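Local coordinates for dihydroxyacetone kinase (Citrobacter freundii, PDB 1UN8), which phosphorylates dihydroxyacetone with ATP, giving dihydroxyacetone phosphate in glycerol fermentation, and works as a homodimer that needs a divalent metal ion, at residues A[4-7]-A[11-14]; A[81-86]-A[196-201]; A[154-159]-A[255-260]; A[246-251]-A[307-312]. All blocks are in the same frame, centred on the assembly; numbering follows the deposited sequence.

Contact 1: A[4-7]-A[11-14]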
loop_
_atom_site.group_PDB
_atom_site.type_symbol
_atom_site.label_atom_id
_atom_site.label_comp_id
_atom_site.label_asym_id
_atom_site.label_seq_id
_atom_site.Cartn_x
_atom_site.Cartn_y
_atom_site.Cartn_z
ATOM N N PHE A 4 4.780 10.286 10.554
ATOM C CA PHE A 4 4.313 8.937 10.860
ATOM C C PHE A 4 3.070 8.957 11.754
ATOM O O PHE A 4 3.027 9.680 12.742
ATOM C CB PHE A 4 5.460 8.221 11.601
ATOM C CG PHE A 4 5.392 6.713 11.587
ATOM C CD1 PHE A 4 6.257 5.982 10.775
ATOM C CD2 PHE A 4 4.531 6.021 12.438
ATOM C CE1 PHE A 4 6.269 4.598 10.814
ATOM C CE2 PHE A 4 4.540 4.631 12.483
ATOM C CZ PHE A 4 5.410 3.921 11.672
ATOM N N PHE A 5 2.065 8.161 11.417
ATOM C CA PHE A 5 0.868 8.096 12.255
ATOM C C PHE A 5 1.110 7.108 13.395
ATOM O O PHE A 5 1.246 5.902 13.166
ATOM C CB PHE A 5 -0.354 7.609 11.467
ATOM C CG PHE A 5 -0.923 8.626 10.508
ATOM C CD1 PHE A 5 -0.887 8.400 9.134
ATOM C CD2 PHE A 5 -1.543 9.788 10.982
ATOM C CE1 PHE A 5 -1.462 9.311 8.250
ATOM C CE2 PHE A 5 -2.124 10.706 10.099
ATOM C CZ PHE A 5 -2.084 10.466 8.732
ATOM N N PHE A 6 1.182 7.623 14.621
ATOM C CA PHE A 6 1.363 6.780 15.796
ATOM C C PHE A 6 1.002 7.591 17.031
ATOM O O PHE A 6 0.762 8.799 16.938
ATOM C CB PHE A 6 2.798 6.217 15.871
ATOM C CG PHE A 6 3.850 7.204 16.318
ATOM C CD1 PHE A 6 4.180 7.330 17.667
ATOM C CD2 PHE A 6 4.553 7.965 15.384
ATOM C CE1 PHE A 6 5.197 8.196 18.080
ATOM C CE2 PHE A 6 5.574 8.835 15.785
ATOM C CZ PHE A 6 5.896 8.950 17.135
ATOM N N ASN A 7 0.932 6.924 18.180
ATOM C CA ASN A 7 0.582 7.576 19.436
ATOM C C ASN A 7 1.808 7.607 20.340
ATOM O O ASN A 7 2.655 8.487 20.195
ATOM C CB ASN A 7 -0.549 6.801 20.101
ATOM C CG ASN A 7 -1.152 7.538 21.276
ATOM O OD1 ASN A 7 -0.713 8.627 21.641
ATOM N ND2 ASN A 7 -2.169 6.941 21.880
ATOM N N HIS A 11 4.598 2.244 22.664
ATOM C CA HIS A 11 3.485 1.305 22.442
ATOM C C HIS A 11 3.261 0.994 20.960
ATOM O O HIS A 11 2.372 0.208 20.607
ATOM C CB HIS A 11 2.189 1.868 23.033
ATOM C CG HIS A 11 2.215 2.009 24.527
ATOM N ND1 HIS A 11 1.197 2.612 25.237
ATOM C CD2 HIS A 11 3.134 1.623 25.446
ATOM C CE1 HIS A 11 1.489 2.593 26.526
ATOM N NE2 HIS A 11 2.658 1.997 26.678
ATOM N N LEU A 12 4.077 1.614 20.109
ATOM C CA LEU A 12 3.996 1.478 18.654
ATOM C C LEU A 12 3.746 0.052 18.177
ATOM O O LEU A 12 2.685 -0.244 17.603
ATOM C CB LEU A 12 5.291 2.023 18.026
ATOM C CG LEU A 12 5.524 2.341 16.532
ATOM C CD1 LEU A 12 4.730 1.412 15.628
ATOM C CD2 LEU A 12 5.163 3.775 16.262
ATOM N N VAL A 13 4.721 -0.828 18.393
ATOM C CA VAL A 13 4.586 -2.212 17.954
ATOM C C VAL A 13 3.360 -2.888 18.552
ATOM O O VAL A 13 2.639 -3.605 17.852
ATOM C CB VAL A 13 5.831 -3.035 18.309
ATOM C CG1 VAL A 13 5.574 -4.510 18.027
ATOM C CG2 VAL A 13 7.023 -2.536 17.504
ATOM N N SER A 14 3.119 -2.661 19.841
ATOM C CA SER A 14 1.959 -3.259 20.482
ATOM C C SER A 14 0.672 -2.794 19.808
ATOM O O SER A 14 -0.242 -3.592 19.569
ATOM C CB SER A 14 1.906 -2.889 21.957
ATOM O OG SER A 14 0.769 -3.485 22.560
#

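Contact 2: A[81-86]-A[196-201]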
loop_
_atom_site.group_PDB
_atom_site.type_symbol
_atom_site.label_atom_id
_atom_site.label_comp_id
_atom_site.label_asym_id
_atom_site.label_seq_id
_atom_site.Cartn_x
_atom_site.Cartn_y
_atom_site.Cartn_z
ATOM N N ASP A 81 10.921 -4.384 18.359
ATOM C CA ASP A 81 10.502 -3.011 18.140
ATOM C C ASP A 81 10.771 -2.717 16.656
ATOM O O ASP A 81 11.290 -3.578 15.926
ATOM C CB ASP A 81 11.309 -2.078 19.046
ATOM C CG ASP A 81 10.622 -0.746 19.277
ATOM O OD1 ASP A 81 10.912 -0.106 20.307
ATOM O OD2 ASP A 81 9.807 -0.332 18.431
ATOM N N VAL A 82 10.420 -1.515 16.214
ATOM C CA VAL A 82 10.626 -1.139 14.827
ATOM C C VAL A 82 12.070 -1.328 14.387
ATOM O O VAL A 82 12.983 -0.706 14.936
ATOM C CB VAL A 82 10.247 0.329 14.583
ATOM C CG1 VAL A 82 10.345 0.641 13.096
ATOM C CG2 VAL A 82 8.845 0.598 15.085
ATOM N N PHE A 83 12.272 -2.193 13.393
ATOM C CA PHE A 83 13.605 -2.454 12.860
ATOM C C PHE A 83 14.620 -2.859 13.913
ATOM O O PHE A 83 15.819 -2.612 13.759
ATOM C CB PHE A 83 14.118 -1.220 12.122
ATOM C CG PHE A 83 13.360 -0.902 10.864
ATOM C CD1 PHE A 83 13.697 0.219 10.099
ATOM C CD2 PHE A 83 12.333 -1.735 10.416
ATOM C CE1 PHE A 83 13.025 0.502 8.905
ATOM C CE2 PHE A 83 11.659 -1.464 9.227
ATOM C CZ PHE A 83 12.007 -0.342 8.466
ATOM N N ALA A 84 14.140 -3.486 14.983
ATOM C CA ALA A 84 15.003 -3.935 16.077
ATOM C C ALA A 84 14.647 -5.369 16.450
ATOM O O ALA A 84 13.473 -5.695 16.633
ATOM C CB ALA A 84 14.826 -3.030 17.275
ATOM N N SER A 85 15.660 -6.219 16.564
ATOM C CA SER A 85 15.446 -7.626 16.900
ATOM C C SER A 85 14.748 -7.842 18.242
ATOM O O SER A 85 14.934 -7.066 19.186
ATOM C CB SER A 85 16.784 -8.378 16.926
ATOM O OG SER A 85 17.371 -8.455 15.644
ATOM N N PRO A 86 13.942 -8.917 18.342
ATOM C CA PRO A 86 13.220 -9.250 19.576
ATOM C C PRO A 86 14.279 -9.695 20.588
ATOM O O PRO A 86 15.396 -10.033 20.198
ATOM C CB PRO A 86 12.326 -10.417 19.162
ATOM C CG PRO A 86 12.253 -10.329 17.660
ATOM C CD PRO A 86 13.638 -9.891 17.283
ATOM N N CYS A 196 12.359 4.820 3.864
ATOM C CA CYS A 196 11.092 4.985 4.576
ATOM C C CYS A 196 11.101 6.056 5.654
ATOM O O CYS A 196 12.158 6.482 6.121
ATOM C CB CYS A 196 10.702 3.654 5.231
ATOM S SG CYS A 196 11.975 3.072 6.381
ATOM N N HIS A 197 9.906 6.478 6.051
ATOM C CA HIS A 197 9.764 7.456 7.117
ATOM C C HIS A 197 9.758 6.686 8.430
ATOM O O HIS A 197 8.996 5.741 8.603
ATOM C CB HIS A 197 8.453 8.233 6.978
ATOM C CG HIS A 197 8.431 9.169 5.813
ATOM N ND1 HIS A 197 7.634 8.963 4.708
ATOM C CD2 HIS A 197 9.134 10.301 5.567
ATOM C CE1 HIS A 197 7.849 9.925 3.828
ATOM N NE2 HIS A 197 8.754 10.750 4.326
ATOM N N LEU A 198 10.610 7.090 9.359
ATOM C CA LEU A 198 10.692 6.428 10.648
ATOM C C LEU A 198 9.812 7.116 11.676
ATOM O O LEU A 198 9.588 8.317 11.592
ATOM C CB LEU A 198 12.138 6.424 11.123
ATOM C CG LEU A 198 13.102 5.645 10.225
ATOM C CD1 LEU A 198 14.531 5.867 10.709
ATOM C CD2 LEU A 198 12.746 4.148 10.243
ATOM N N PRO A 199 9.294 6.363 12.657
ATOM C CA PRO A 199 8.435 6.949 13.692
ATOM C C PRO A 199 9.237 7.749 14.720
ATOM O O PRO A 199 9.115 7.531 15.931
ATOM C CB PRO A 199 7.755 5.728 14.300
ATOM C CG PRO A 199 8.817 4.699 14.214
ATOM C CD PRO A 199 9.377 4.901 12.814
ATOM N N GLN A 200 10.047 8.686 14.233
ATOM C CA GLN A 200 10.872 9.504 15.109
ATOM C C GLN A 200 11.473 10.689 14.371
ATOM O O GLN A 200 11.480 10.749 13.137
ATOM C CB GLN A 200 12.010 8.667 15.663
ATOM C CG GLN A 200 13.004 8.304 14.585
ATOM C CD GLN A 200 13.723 7.005 14.863
ATOM O OE1 GLN A 200 13.093 5.994 15.206
ATOM N NE2 GLN A 200 15.049 7.010 14.700
ATOM N N GLU A 201 11.999 11.621 15.148
ATOM C CA GLU A 201 12.639 12.815 14.615
ATOM C C GLU A 201 13.990 12.354 14.062
ATOM O O GLU A 201 14.692 11.582 14.713
ATOM C CB GLU A 201 12.836 13.804 15.761
ATOM C CG GLU A 201 13.131 15.223 15.372
ATOM C CD GLU A 201 13.137 16.130 16.588
ATOM O OE1 GLU A 201 12.133 16.110 17.340
ATOM O OE2 GLU A 201 14.135 16.856 16.798
#

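Contact 3: A[154-159]-A[255-260]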
loop_
_atom_site.group_PDB
_atom_site.type_symbol
_atom_site.label_atom_id
_atom_site.label_comp_id
_atom_site.label_asym_id
_atom_site.label_seq_id
_atom_site.Cartn_x
_atom_site.Cartn_y
_atom_site.Cartn_z
ATOM N N GLY A 154 11.349 -12.980 -0.015
ATOM C CA GLY A 154 11.300 -14.410 -0.252
ATOM C C GLY A 154 11.087 -15.243 0.999
ATOM O O GLY A 154 10.577 -16.357 0.936
ATOM N N THR A 155 11.484 -14.703 2.142
ATOM C CA THR A 155 11.340 -15.418 3.393
ATOM C C THR A 155 9.949 -16.030 3.553
ATOM O O THR A 155 9.822 -17.172 3.972
ATOM C CB THR A 155 11.603 -14.493 4.609
ATOM O OG1 THR A 155 12.946 -13.979 4.554
ATOM C CG2 THR A 155 11.394 -15.260 5.912
ATOM N N ILE A 156 8.907 -15.286 3.213
ATOM C CA ILE A 156 7.571 -15.824 3.384
ATOM C C ILE A 156 7.308 -17.017 2.478
ATOM O O ILE A 156 6.465 -17.857 2.787
ATOM C CB ILE A 156 6.474 -14.755 3.162
ATOM C CG1 ILE A 156 6.540 -14.232 1.731
ATOM C CG2 ILE A 156 6.600 -13.651 4.216
ATOM C CD1 ILE A 156 5.155 -14.016 1.110
ATOM N N LEU A 157 8.003 -17.105 1.351
ATOM C CA LEU A 157 7.792 -18.256 0.493
ATOM C C LEU A 157 8.337 -19.456 1.250
ATOM O O LEU A 157 7.878 -20.585 1.065
ATOM C CB LEU A 157 8.517 -18.097 -0.837
ATOM C CG LEU A 157 7.999 -16.970 -1.729
ATOM C CD1 LEU A 157 8.756 -17.021 -3.052
ATOM C CD2 LEU A 157 6.497 -17.102 -1.948
ATOM N N VAL A 158 9.314 -19.203 2.120
ATOM C CA VAL A 158 9.899 -20.266 2.918
ATOM C C VAL A 158 8.885 -20.667 3.989
ATOM O O VAL A 158 8.721 -21.851 4.286
ATOM C CB VAL A 158 11.225 -19.815 3.571
ATOM C CG1 VAL A 158 11.736 -20.884 4.519
ATOM C CG2 VAL A 158 12.266 -19.560 2.489
ATOM N N HIS A 159 8.191 -19.685 4.559
ATOM C CA HIS A 159 7.184 -19.985 5.574
ATOM C C HIS A 159 6.140 -20.917 4.954
ATOM O O HIS A 159 5.721 -21.892 5.560
ATOM C CB HIS A 159 6.465 -18.712 6.051
ATOM C CG HIS A 159 7.296 -17.816 6.916
ATOM N ND1 HIS A 159 8.506 -18.205 7.451
ATOM C CD2 HIS A 159 7.052 -16.574 7.400
ATOM C CE1 HIS A 159 8.969 -17.241 8.231
ATOM N NE2 HIS A 159 8.104 -16.243 8.219
ATOM N N ALA A 255 7.666 -19.316 -10.090
ATOM C CA ALA A 255 6.593 -18.589 -9.435
ATOM C C ALA A 255 7.265 -17.246 -9.098
ATOM O O ALA A 255 8.370 -17.252 -8.556
ATOM C CB ALA A 255 6.099 -19.283 -8.169
ATOM N N VAL A 256 6.643 -16.114 -9.388
ATOM C CA VAL A 256 7.253 -14.824 -9.086
ATOM C C VAL A 256 6.366 -13.977 -8.189
ATOM O O VAL A 256 5.170 -13.800 -8.455
ATOM C CB VAL A 256 7.561 -14.033 -10.388
ATOM C CG1 VAL A 256 7.969 -12.604 -10.074
ATOM C CG2 VAL A 256 8.655 -14.744 -11.174
ATOM N N MET A 257 6.966 -13.457 -7.124
ATOM C CA MET A 257 6.237 -12.619 -6.193
ATOM C C MET A 257 6.610 -11.141 -6.353
ATOM O O MET A 257 7.776 -10.760 -6.206
ATOM C CB MET A 257 6.505 -13.074 -4.761
ATOM C CG MET A 257 6.035 -12.092 -3.708
ATOM S SD MET A 257 6.154 -12.753 -2.030
ATOM C CE MET A 257 7.894 -13.188 -1.955
ATOM N N ILE A 258 5.615 -10.321 -6.677
ATOM C CA ILE A 258 5.799 -8.875 -6.833
ATOM C C ILE A 258 5.345 -8.234 -5.518
ATOM O O ILE A 258 4.150 -8.128 -5.240
ATOM C CB ILE A 258 4.943 -8.320 -7.990
ATOM C CG1 ILE A 258 5.223 -9.117 -9.263
ATOM C CG2 ILE A 258 5.254 -6.855 -8.224
ATOM C CD1 ILE A 258 3.985 -9.656 -9.942
ATOM N N ASN A 259 6.322 -7.816 -4.729
ATOM C CA ASN A 259 6.115 -7.230 -3.417
ATOM C C ASN A 259 6.284 -5.708 -3.369
ATOM O O ASN A 259 7.261 -5.152 -3.870
ATOM C CB ASN A 259 7.087 -7.883 -2.432
ATOM C CG ASN A 259 6.997 -7.293 -1.026
ATOM O OD1 ASN A 259 5.952 -7.362 -0.374
ATOM N ND2 ASN A 259 8.104 -6.721 -0.550
ATOM N N ASN A 260 5.326 -5.040 -2.742
ATOM C CA ASN A 260 5.365 -3.596 -2.614
ATOM C C ASN A 260 6.026 -3.285 -1.277
ATOM O O ASN A 260 5.488 -3.662 -0.231
ATOM C CB ASN A 260 3.951 -3.028 -2.629
ATOM C CG ASN A 260 3.943 -1.510 -2.672
ATOM O OD1 ASN A 260 4.838 -0.857 -2.128
ATOM N ND2 ASN A 260 2.926 -0.941 -3.307
#

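Contact 4: A[246-251]-A[307-312]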
loop_
_atom_site.group_PDB
_atom_site.type_symbol
_atom_site.label_atom_id
_atom_site.label_comp_id
_atom_site.label_asym_id
_atom_site.label_seq_id
_atom_site.Cartn_x
_atom_site.Cartn_y
_atom_site.Cartn_z
ATOM N N ALA A 246 20.431 -14.458 -14.034
ATOM C CA ALA A 246 21.810 -14.871 -13.828
ATOM C C ALA A 246 21.952 -15.744 -12.580
ATOM O O ALA A 246 22.898 -16.527 -12.470
ATOM C CB ALA A 246 22.714 -13.645 -13.714
ATOM N N ALA A 247 21.019 -15.622 -11.642
ATOM C CA ALA A 247 21.098 -16.412 -10.424
ATOM C C ALA A 247 20.237 -17.658 -10.484
ATOM O O ALA A 247 20.467 -18.607 -9.749
ATOM C CB ALA A 247 20.699 -15.571 -9.235
ATOM N N LEU A 248 19.246 -17.656 -11.364
ATOM C CA LEU A 248 18.346 -18.788 -11.496
ATOM C C LEU A 248 18.918 -19.866 -12.393
ATOM O O LEU A 248 19.826 -19.606 -13.174
ATOM C CB LEU A 248 17.018 -18.320 -12.090
ATOM C CG LEU A 248 16.096 -17.465 -11.218
ATOM C CD1 LEU A 248 15.123 -16.683 -12.101
ATOM C CD2 LEU A 248 15.358 -18.368 -10.234
ATOM N N PRO A 249 18.405 -21.107 -12.275
ATOM C CA PRO A 249 18.887 -22.203 -13.119
ATOM C C PRO A 249 18.540 -21.779 -14.548
ATOM O O PRO A 249 17.613 -20.994 -14.742
ATOM C CB PRO A 249 18.046 -23.383 -12.651
ATOM C CG PRO A 249 17.818 -23.077 -11.217
ATOM C CD PRO A 249 17.486 -21.613 -11.241
ATOM N N GLU A 250 19.253 -22.281 -15.550
ATOM C CA GLU A 250 18.951 -21.858 -16.908
ATOM C C GLU A 250 17.619 -22.402 -17.425
ATOM O O GLU A 250 17.124 -21.957 -18.462
ATOM C CB GLU A 250 20.091 -22.232 -17.860
ATOM C CG GLU A 250 19.974 -23.600 -18.496
ATOM C CD GLU A 250 21.059 -23.844 -19.527
ATOM O OE1 GLU A 250 22.245 -23.907 -19.128
ATOM O OE2 GLU A 250 20.725 -23.961 -20.731
ATOM N N THR A 251 17.028 -23.353 -16.710
ATOM C CA THR A 251 15.740 -23.896 -17.125
ATOM C C THR A 251 14.879 -24.225 -15.916
ATOM O O THR A 251 15.385 -24.379 -14.801
ATOM C CB THR A 251 15.880 -25.191 -17.976
ATOM O OG1 THR A 251 16.316 -26.274 -17.144
ATOM C CG2 THR A 251 16.872 -24.985 -19.119
ATOM N N ALA A 307 11.810 -14.726 -7.229
ATOM C CA ALA A 307 11.595 -15.874 -8.095
ATOM C C ALA A 307 11.943 -17.132 -7.307
ATOM O O ALA A 307 12.991 -17.202 -6.664
ATOM C CB ALA A 307 12.473 -15.773 -9.337
ATOM N N ILE A 308 11.035 -18.099 -7.327
ATOM C CA ILE A 308 11.245 -19.384 -6.666
ATOM C C ILE A 308 11.113 -20.480 -7.727
ATOM O O ILE A 308 10.149 -20.490 -8.498
ATOM C CB ILE A 308 10.216 -19.640 -5.551
ATOM C CG1 ILE A 308 10.421 -21.045 -5.002
ATOM C CG2 ILE A 308 8.789 -19.473 -6.077
ATOM C CD1 ILE A 308 10.624 -21.086 -3.504
ATOM N N VAL A 309 12.089 -21.385 -7.771
ATOM C CA VAL A 309 12.090 -22.472 -8.744
ATOM C C VAL A 309 11.062 -23.521 -8.366
ATOM O O VAL A 309 11.040 -24.002 -7.237
ATOM C CB VAL A 309 13.477 -23.145 -8.828
ATOM C CG1 VAL A 309 13.449 -24.267 -9.856
ATOM C CG2 VAL A 309 14.532 -22.114 -9.195
ATOM N N LEU A 310 10.206 -23.876 -9.313
ATOM C CA LEU A 310 9.176 -24.865 -9.050
ATOM C C LEU A 310 9.658 -26.293 -9.308
ATOM O O LEU A 310 9.326 -26.905 -10.321
ATOM C CB LEU A 310 7.946 -24.561 -9.901
ATOM C CG LEU A 310 7.335 -23.175 -9.684
ATOM C CD1 LEU A 310 6.171 -22.968 -10.642
ATOM C CD2 LEU A 310 6.881 -23.043 -8.241
ATOM N N GLU A 311 10.462 -26.811 -8.391
ATOM C CA GLU A 311 10.967 -28.170 -8.496
ATOM C C GLU A 311 10.385 -28.958 -7.327
ATOM O O GLU A 311 10.151 -28.410 -6.247
ATOM C CB GLU A 311 12.506 -28.206 -8.408
ATOM C CG GLU A 311 13.284 -27.593 -9.586
ATOM C CD GLU A 311 13.123 -28.355 -10.900
ATOM O OE1 GLU A 311 13.180 -29.602 -10.873
ATOM O OE2 GLU A 311 12.956 -27.710 -11.964
ATOM N N GLU A 312 10.141 -30.242 -7.554
ATOM C CA GLU A 312 9.628 -31.116 -6.513
ATOM C C GLU A 312 8.334 -30.632 -5.868
ATOM O O GLU A 312 7.383 -30.225 -6.539
ATOM C CB GLU A 312 10.695 -31.295 -5.423
ATOM C CG GLU A 312 12.101 -31.647 -5.935
ATOM C CD GLU A 312 12.192 -33.036 -6.564
ATOM O OE1 GLU A 312 11.851 -34.032 -5.880
ATOM O OE2 GLU A 312 12.612 -33.135 -7.742
#

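Contact 1: A[4-7]-A[11-14]
F6 and F4 close on one methyl group of L12, the first residue of helix 12-22, and the F6 side chain can be followed outward against it. F6 CB makes the nearest approach, 3.4 Å from L12 CD2. One bond further out, F6 CG is 3.7 Å from L12 CD2, and F6 CD1 completes the patch at 3.9 Å from that same methyl. The rest of the ring leads away from L12, and F6 CZ ends against the backbone of P199. With CG between the backbone N and the carbonyl carbon (chi1 76°), the F6 side chain crosses the leucine at about a right angle. F4 comes from two residues back: its CE2 lies 3.9 Å from L12 CD2, and its ring is also packed on P199. Leucine suits the place because its branched end offers one methyl to two aromatic residues, while the phenylalanines add broad apolar surface without needing polar partners. The N-terminal arm is also bound by the second subunit: F4 N and F5 N bond to Q231 and E268 of that subunit, and the F5 ring meets its F303 edge-to-face. Toward helix 12-22, by contrast, the contact is wholly apolar: without a hydrogen bond between the segments, it rests on shape and burial, with no directional polar bond to set its geometry.

Contact 2: A[81-86]-A[196-201]
V82 and F83 are the two central residues of a type II beta turn, closed by a bond of 3.0 Å from A84 N to D81 O, that faces the loop 196-201, with F83 in the left-handed backbone region that glycine most often fills at this position. D81 braces the turn as well: V82 N donates to D81 OD2 at 2.6 Å, meeting the carboxylate on its anti side, and the same oxygen forms a salt bridge with R9. Across the contact, V82 CG2 lies 4.2 Å from P199 CG, the two side chains lying alongside and pointing opposite ways. F83 carries more of the contact. Its CG stands anti to the carbonyl carbon (chi1 -67°), which brings the CE1 corner of the ring up to both C196 and L198. C196 SG approaches the ring at its edge, 3.8 Å from F83 CE1 and 80° off the ring normal, a sulfur-aromatic contact. L198 CD2 reaches the same ring atom, F83 CE1, at 3.9 Å. V82 CG1 leans over one face of the ring from within the turn. A large, flat side chain suits this place, since the F83 ring also meets H220, the active-site histidine, edge-to-face, and the substrate-binding H61. The turn therefore probably lines one side of the dihydroxyacetone site, at the end of strand 76-80 and ahead of helix 88-98, while L12 of helix 12-22 packs on both V82 and P199.

Contact 3: A[154-159]-A[255-260]
G154 O is gripped by two backbone N-H groups, L157 N at 2.7 Å and, weakly, V158 N at 3.3 Å, which curls the chain at the N-terminal end of helix 155-167. That end is met from the sheet by a single long side chain, M257. Its first two torsions are extended (chi1 168°, chi2 172°), carrying the sulfur straight out from strand 254-260, and the bend at chi3 then lays the terminal methyl against the helix. M257 CE comes to 3.8 Å from L157 CG, the two side chains reaching toward each other tip to tip. The methyl also lies 4.0 Å from G154 N, against bare backbone. Beside it, I156 CD1 touches M257 SD at 3.5 Å, the two chains crossing obliquely. Methionine suits this place because an unbranched, flexible chain can span from strand to helix and fit its sulfur and methyl among branched neighbours. All four residues are buried. N259 adds side-chain bonds to L294 N, V295 O and S304 OG, and L157 continues the packing onto T306 and I308 of strand 301-309. On the other face of the sheet, V256 and I258 pack against helix 266-277. Helices on both faces of a mixed sheet make a layered alpha/beta arrangement, and 254-260, 266-277 and 285-292 form a beta-alpha-beta unit within the Dak1 domain.

Contact 4: A[246-251]-A[307-312]
L248 presses both ends of its isobutyl fork onto strand 301-309 and, with P249, makes the tight part of the contact. L248 CD1 lies 3.9 Å from A307 CB, and L248 CD2 is 4.0 Å from both A307 CB and V309 CG2. The leucine and valine run alongside in opposing senses. V309 CG2, set anti to the carbonyl carbon (its CG1 takes the place anti to the N, chi1 -180°), also receives P249 CD at 3.6 Å, the closest approach between the segments. The small A307 leaves room for the leucine fork, whereas the branched V309 offers a methyl to both leucine and proline. Strand 301-309 runs between strands 186-192 and 254-260 in the mixed sheet of an alpha/beta fold, antiparallel to both. A307 and V309 face L248, which also packs on F187 and L254; I308 turns to the other face, where helix 314-319 covers it. L310 is the centre of an inverse gamma turn, with a weak bond of 3.1 Å from E311 N to V309 O. P249 is exposed to solvent although its CD and CG touch the valine, and its O accepts a hydrogen bond from R284. The loose side begins at E250 and T251, which like E312 are exposed, polar side chains well suited to solvent.

Along the chain contact 1 closes first; contact 2 follows, its segments alternating with those of contact 3, as those of contact 3 do with those of contact 4. Contacts 1 and 2 are neighbours, their centres 10 Å apart, and touch through F4, F6 and P199, so the dimer-facing N-terminal arm rests on loop 196-201, whose partner F83 adjoins H61 and H220. Contacts 3 and 4, with centres 14 Å apart, share one sheet, where strands 254-260 and 301-309 lie side by side. Contacts 2 and 3, with centres 23 Å apart, do not touch. The set thus runs from the dimer-facing arm to the second sheet, contacts 1 and 4 having centres 40 Å apart.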